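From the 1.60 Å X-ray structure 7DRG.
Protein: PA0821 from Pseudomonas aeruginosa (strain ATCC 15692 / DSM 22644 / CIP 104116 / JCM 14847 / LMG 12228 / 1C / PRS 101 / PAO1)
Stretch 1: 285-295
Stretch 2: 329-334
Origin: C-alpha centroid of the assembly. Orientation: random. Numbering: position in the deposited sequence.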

# COMPACT_ATOMS: atom_id res chain seq x y z
N SER B 285 3.66 -10.09 -9.05
CA SER B 285 4.02 -8.68 -9.19
C SER B 285 5.51 -8.46 -9.45
O SER B 285 5.90 -7.31 -9.71
CB SER B 285 3.62 -7.92 -7.93
OG SER B 285 4.36 -8.40 -6.83
N ARG B 286 6.34 -9.49 -9.38
CA ARG B 286 7.78 -9.34 -9.58
C ARG B 286 8.12 -9.41 -11.06
O ARG B 286 7.73 -10.38 -11.73
CB ARG B 286 8.54 -10.42 -8.82
CG ARG B 286 8.28 -10.39 -7.31
CD ARG B 286 8.72 -11.68 -6.60
NE ARG B 286 7.84 -12.81 -6.91
CZ ARG B 286 7.86 -13.97 -6.24
NH1 ARG B 286 8.71 -14.14 -5.24
NH2 ARG B 286 7.03 -14.96 -6.57
N PRO B 287 8.86 -8.44 -11.61
CA PRO B 287 9.23 -8.49 -13.04
C PRO B 287 10.16 -9.66 -13.33
O PRO B 287 11.18 -9.84 -12.66
CB PRO B 287 9.94 -7.15 -13.28
CG PRO B 287 9.55 -6.28 -12.12
CD PRO B 287 9.35 -7.21 -10.96
N ALA B 288 9.80 -10.46 -14.34
CA ALA B 288 10.61 -11.63 -14.67
C ALA B 288 12.08 -11.31 -14.95
O ALA B 288 12.94 -12.05 -14.44
CB ALA B 288 9.99 -12.38 -15.87
N PRO B 289 12.44 -10.28 -15.72
CA PRO B 289 13.88 -10.05 -15.93
C PRO B 289 14.60 -9.69 -14.64
O PRO B 289 15.75 -10.11 -14.44
CB PRO B 289 13.91 -8.90 -16.96
CG PRO B 289 12.56 -8.91 -17.59
CD PRO B 289 11.62 -9.34 -16.51
N TYR B 290 13.95 -8.96 -13.73
CA TYR B 290 14.61 -8.61 -12.48
C TYR B 290 14.75 -9.82 -11.57
O TYR B 290 15.74 -9.95 -10.84
CB TYR B 290 13.84 -7.52 -11.73
CG TYR B 290 13.71 -6.15 -12.40
CD1 TYR B 290 13.97 -5.96 -13.75
CD2 TYR B 290 13.32 -5.05 -11.64
CE1 TYR B 290 13.82 -4.70 -14.34
CE2 TYR B 290 13.17 -3.80 -12.21
CZ TYR B 290 13.43 -3.63 -13.55
OH TYR B 290 13.29 -2.37 -14.11
N VAL B 291 13.75 -10.72 -11.57
CA VAL B 291 13.84 -11.93 -10.76
C VAL B 291 15.06 -12.75 -11.17
O VAL B 291 15.81 -13.25 -10.32
CB VAL B 291 12.55 -12.75 -10.89
CG1 VAL B 291 12.76 -14.19 -10.37
CG2 VAL B 291 11.42 -12.07 -10.15
N LEU B 292 15.26 -12.91 -12.48
CA LEU B 292 16.38 -13.71 -12.95
C LEU B 292 17.72 -13.06 -12.62
O LEU B 292 18.66 -13.74 -12.20
CB LEU B 292 16.24 -13.97 -14.44
CG LEU B 292 15.06 -14.87 -14.84
CD1 LEU B 292 14.92 -14.90 -16.35
CD2 LEU B 292 15.23 -16.28 -14.27
N LEU B 293 17.82 -11.74 -12.79
CA LEU B 293 19.08 -11.08 -12.46
C LEU B 293 19.33 -11.07 -10.96
O LEU B 293 20.47 -11.29 -10.52
CB LEU B 293 19.09 -9.66 -13.02
CG LEU B 293 20.40 -8.91 -12.76
CD1 LEU B 293 21.59 -9.62 -13.40
CD2 LEU B 293 20.29 -7.51 -13.28
N ASN B 294 18.29 -10.81 -10.16
CA ASN B 294 18.46 -10.83 -8.71
C ASN B 294 18.91 -12.20 -8.24
O ASN B 294 19.73 -12.31 -7.31
CB ASN B 294 17.15 -10.42 -8.04
CG ASN B 294 17.19 -10.54 -6.52
OD1 ASN B 294 17.64 -9.63 -5.82
ND2 ASN B 294 16.70 -11.67 -6.00
N HIS B 295 18.40 -13.27 -8.86
CA HIS B 295 18.83 -14.62 -8.49
C HIS B 295 20.33 -14.81 -8.75
O HIS B 295 21.04 -15.39 -7.93
CB HIS B 295 18.01 -15.65 -9.26
CG HIS B 295 18.20 -17.05 -8.78
ND1 HIS B 295 17.64 -17.53 -7.62
CD2 HIS B 295 18.90 -18.08 -9.31
CE1 HIS B 295 17.98 -18.79 -7.45
NE2 HIS B 295 18.74 -19.15 -8.47
N LYS B 329 15.04 -8.17 -0.08
CA LYS B 329 14.79 -9.54 -0.52
C LYS B 329 13.56 -9.67 -1.41
O LYS B 329 13.16 -10.79 -1.72
CB LYS B 329 14.61 -10.47 0.68
CG LYS B 329 15.64 -10.37 1.79
CD LYS B 329 15.21 -11.29 2.95
CE LYS B 329 15.86 -10.93 4.27
NZ LYS B 329 17.31 -11.27 4.30
N ARG B 330 12.97 -8.55 -1.85
CA ARG B 330 11.64 -8.59 -2.46
C ARG B 330 11.59 -9.39 -3.76
O ARG B 330 10.51 -9.85 -4.14
CB ARG B 330 11.13 -7.17 -2.71
CG ARG B 330 11.93 -6.43 -3.75
CD ARG B 330 11.77 -4.92 -3.66
NE ARG B 330 12.50 -4.33 -4.78
CZ ARG B 330 13.83 -4.24 -4.85
NH1 ARG B 330 14.58 -4.65 -3.83
NH2 ARG B 330 14.40 -3.75 -5.94
N LEU B 331 12.71 -9.57 -4.45
CA LEU B 331 12.72 -10.28 -5.71
C LEU B 331 13.14 -11.75 -5.59
O LEU B 331 13.13 -12.47 -6.59
CB LEU B 331 13.65 -9.56 -6.70
CG LEU B 331 13.29 -8.12 -7.06
CD1 LEU B 331 14.45 -7.42 -7.78
CD2 LEU B 331 12.06 -8.10 -7.94
N ASP B 332 13.51 -12.20 -4.39
CA ASP B 332 14.02 -13.55 -4.21
C ASP B 332 12.97 -14.61 -4.53
O ASP B 332 11.79 -14.45 -4.20
CB ASP B 332 14.51 -13.76 -2.77
CG ASP B 332 15.81 -13.05 -2.48
OD1 ASP B 332 16.42 -12.50 -3.42
OD2 ASP B 332 16.23 -13.06 -1.30
N VAL B 333 13.41 -15.69 -5.17
CA VAL B 333 12.58 -16.86 -5.47
C VAL B 333 13.38 -18.11 -5.11
O VAL B 333 14.58 -18.07 -4.87
CB VAL B 333 12.13 -16.90 -6.94
CG1 VAL B 333 11.29 -15.68 -7.30
CG2 VAL B 333 13.33 -17.01 -7.86
N GLU B 334 12.68 -19.25 -5.08
CA GLU B 334 13.34 -20.53 -4.85
C GLU B 334 14.06 -21.00 -6.11
O GLU B 334 13.59 -20.77 -7.23
CB GLU B 334 12.34 -21.60 -4.40
CG GLU B 334 11.57 -21.27 -3.13
CD GLU B 334 12.49 -20.97 -1.96
OE1 GLU B 334 13.57 -21.59 -1.86
OE2 GLU B 334 12.13 -20.10 -1.13
O HOH W 1 15.36 -13.63 -7.70
O HOH W 2 15.38 -8.79 -4.03
O HOH W 3 16.22 -15.65 -5.97

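How do the two backbones lie against each other? Stretch 1 enters a helix at A288, with P287 at the N-cap position, and its turns are held by bonds such as V291 N to P287 O (2.9 Å). Stretch 2 has no regular helix or strand here; a type I turn runs from K329 to D332, closed by D332 N donating to K329 O at 3.0 Å. The CA atoms of V291 and L331 come within 5.4 Å, so the turn sits close to the helix.

Which apolar side chains fill the space between them? L331 gives up more surface than any other residue in the contact. L331 CD1 lies 4.0 Å from Y290 CB, and L331 CD2 lies 4.2 Å from both P287 CD and Y290 CB, so both methyls of this leucine rest on Y290 and one of them extends to the proline before the helix. Further along, V291 CG1 packs on V333 CG1 at 3.7 Å. That same V333 CG1 also lies over one face of the R286 guanidinium, 3.6 Å from NH1, where a flat cation can accept an apolar neighbour while its N-H groups point outward in the plane.

What bonds the stretches directly? N294 ND2 donates to D332 OD1 at 2.7 Å, with a nearly straight angle of 162°. The carboxylate reaches back to the helix although the CA-to-CB bond of D332 points away from it.

How do waters complete the polar contact? N294 serves here too: its ND2 donates to water 1 (2.9 Å), which in turn donates to V291 O and L331 O, both at 2.7 Å, while its OD1 accepts from water 2 (3.0 Å), which accepts from L331 N (2.8 Å). Water 3 links H295 ND1 and V333 N, each 2.9 Å from its oxygen. Backbone groups of the irregular stretch thus find partners through solvent.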